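Local coordinates for protein Trypsin/chymotrypsin inhibitor (Alocasia macrorrhizos, PDB 5YCZ) that inhibits the serine proteases trypsin and alpha-chymotrypsin as a Kunitz-type inhibitor of plant origin, at residues Pro128-Gln132 / Pro173-Phe178. Sequence-based numbering, arbitrary orientation.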
loop_
_atom_site.group_PDB
_atom_site.type_symbol
_atom_site.label_atom_id
_atom_site.label_comp_id
_atom_site.label_asym_id
_atom_site.label_seq_id
_atom_site.Cartn_x
_atom_site.Cartn_y
_atom_site.Cartn_z
ATOM N N PRO A 128 5.191 25.411 15.921
ATOM C CA PRO A 128 4.739 24.017 16.128
ATOM C C PRO A 128 5.597 22.878 15.551
ATOM O O PRO A 128 6.809 22.774 15.776
ATOM C CB PRO A 128 3.366 24.000 15.427
ATOM C CG PRO A 128 3.462 25.062 14.389
ATOM C CD PRO A 128 4.233 26.147 15.071
ATOM N N ARG A 129 4.927 21.994 14.820
ATOM C CA ARG A 129 5.561 20.845 14.181
ATOM C C ARG A 129 5.224 20.870 12.692
ATOM O O ARG A 129 4.438 20.054 12.215
ATOM C CB ARG A 129 5.110 19.534 14.839
ATOM C CG ARG A 129 5.725 19.283 16.214
ATOM C CD ARG A 129 4.835 18.369 17.063
ATOM N NE ARG A 129 3.802 19.103 17.796
ATOM C CZ ARG A 129 3.913 19.477 19.068
ATOM N NH1 ARG A 129 5.016 19.190 19.758
ATOM N NH2 ARG A 129 2.920 20.139 19.654
ATOM N N ASP A 130 5.815 21.815 11.966
ATOM C CA ASP A 130 5.716 21.849 10.515
ATOM C C ASP A 130 6.874 21.093 9.899
ATOM O O ASP A 130 7.981 21.056 10.445
ATOM C CB ASP A 130 5.718 23.279 9.988
ATOM C CG ASP A 130 4.601 24.099 10.562
ATOM O OD1 ASP A 130 3.956 23.608 11.514
ATOM O OD2 ASP A 130 4.363 25.217 10.048
ATOM N N TYR A 131 6.614 20.479 8.751
ATOM C CA TYR A 131 7.654 19.733 8.078
ATOM C C TYR A 131 7.572 19.987 6.587
ATOM O O TYR A 131 6.618 20.580 6.072
ATOM C CB TYR A 131 7.560 18.240 8.397
ATOM C CG TYR A 131 7.690 17.930 9.877
ATOM C CD1 TYR A 131 8.921 17.584 10.428
ATOM C CD2 TYR A 131 6.581 17.986 10.726
ATOM C CE1 TYR A 131 9.045 17.307 11.783
ATOM C CE2 TYR A 131 6.699 17.713 12.086
ATOM C CZ TYR A 131 7.931 17.379 12.606
ATOM O OH TYR A 131 8.049 17.110 13.943
ATOM N N GLN A 132 8.617 19.563 5.899
ATOM C CA GLN A 132 8.618 19.477 4.452
ATOM C C GLN A 132 9.167 18.110 4.055
ATOM O O GLN A 132 9.727 17.376 4.881
ATOM C CB GLN A 132 9.457 20.585 3.829
ATOM C CG GLN A 132 9.319 21.926 4.478
ATOM C CD GLN A 132 10.594 22.716 4.335
ATOM O OE1 GLN A 132 11.680 22.136 4.215
ATOM N NE2 GLN A 132 10.479 24.043 4.336
ATOM N N PRO A 173 8.436 25.649 -0.383
ATOM C CA PRO A 173 8.075 24.263 -0.096
ATOM C C PRO A 173 6.642 24.131 0.406
ATOM O O PRO A 173 6.100 25.006 1.085
ATOM C CB PRO A 173 9.079 23.868 0.991
ATOM C CG PRO A 173 9.402 25.132 1.657
ATOM C CD PRO A 173 9.446 26.145 0.570
ATOM N N HIS A 174 6.021 23.006 0.071
ATOM C CA HIS A 174 4.733 22.673 0.662
ATOM C C HIS A 174 4.980 22.193 2.085
ATOM O O HIS A 174 5.493 21.089 2.295
ATOM C CB HIS A 174 4.011 21.613 -0.163
ATOM C CG HIS A 174 2.658 21.255 0.369
ATOM N ND1 HIS A 174 1.735 22.206 0.756
ATOM C CD2 HIS A 174 2.065 20.051 0.565
ATOM C CE1 HIS A 174 0.637 21.601 1.177
ATOM N NE2 HIS A 174 0.811 20.296 1.068
ATOM N N THR A 175 4.639 23.013 3.066
ATOM C CA THR A 175 4.794 22.581 4.444
ATOM C C THR A 175 3.533 21.872 4.904
ATOM O O THR A 175 2.420 22.223 4.496
ATOM C CB THR A 175 5.095 23.771 5.345
ATOM O OG1 THR A 175 4.228 24.859 4.988
ATOM C CG2 THR A 175 6.527 24.208 5.136
ATOM N N ILE A 176 3.712 20.863 5.758
ATOM C CA ILE A 176 2.623 19.967 6.123
ATOM C C ILE A 176 2.748 19.535 7.578
ATOM O O ILE A 176 3.824 19.574 8.174
ATOM C CB ILE A 176 2.587 18.719 5.214
ATOM C CG1 ILE A 176 3.957 18.070 5.162
ATOM C CG2 ILE A 176 2.145 19.080 3.812
ATOM C CD1 ILE A 176 3.907 16.601 5.323
ATOM N N ARG A 177 1.616 19.122 8.149
ATOM C CA ARG A 177 1.554 18.413 9.415
ATOM C C ARG A 177 0.988 17.022 9.171
ATOM O O ARG A 177 0.286 16.789 8.186
ATOM C CB ARG A 177 0.666 19.132 10.431
ATOM C CG ARG A 177 0.836 20.632 10.486
ATOM C CD ARG A 177 -0.069 21.216 11.575
ATOM N NE ARG A 177 -0.362 22.630 11.369
ATOM C CZ ARG A 177 0.311 23.627 11.944
ATOM N NH1 ARG A 177 1.327 23.363 12.761
ATOM N NH2 ARG A 177 -0.026 24.888 11.696
ATOM N N PHE A 178 1.265 16.104 10.090
ATOM C CA PHE A 178 0.752 14.740 10.035
ATOM C C PHE A 178 -0.345 14.528 11.071
ATOM O O PHE A 178 -0.136 14.775 12.261
ATOM C CB PHE A 178 1.886 13.749 10.267
ATOM C CG PHE A 178 3.031 13.964 9.361
ATOM C CD1 PHE A 178 2.997 13.486 8.065
ATOM C CD2 PHE A 178 4.128 14.690 9.783
ATOM C CE1 PHE A 178 4.061 13.700 7.210
ATOM C CE2 PHE A 178 5.192 14.922 8.940
ATOM C CZ PHE A 178 5.164 14.425 7.652
#
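Tyr131 and Ile176 form a single antiparallel bridge, a hydrogen-bonded pair, that joins strands 131-135 and 176-180 of the beta-trefoil characteristic of Kunitz-type plant inhibitors. Tyr131 N donates to Ile176 O at 3.0 Å, and Ile176 N returns a bond to Tyr131 O at 2.9 Å. Tyr131 O also receives a CA-H...O contact from Thr175 CA at 3.2 Å. Each segment makes further backbone hydrogen bonds: Asp130 with Ala121, Gln132 with Arg119, Thr175 with Val23 and Phe178 with Val7. The buried Tyr131 and Phe178 rings meet obliquely, their planes at 47°, with Tyr131 CD2 3.8 Å from Phe178 CE2, while the phenol hydroxyl is satisfied by a hydrogen bond with Leu5 N. Phe178 also meets Phe58 and lies near Leu56 of the predicted reactive bond. Beyond the bridge, the amide end of Gln132 packs against the Pro173 ring, and Gln132 CG lies beside Thr175 CG2. With its chain stretched out, Arg177 runs alongside Asp130, whose CG is turned to the side of its own backbone N (chi1 -58°); Arg177 NH1 makes a salt bridge with Asp130 OD1 at 2.9 Å, held by charge rather than by a directed N-H bond, because OD1 stands well off the guanidinium plane.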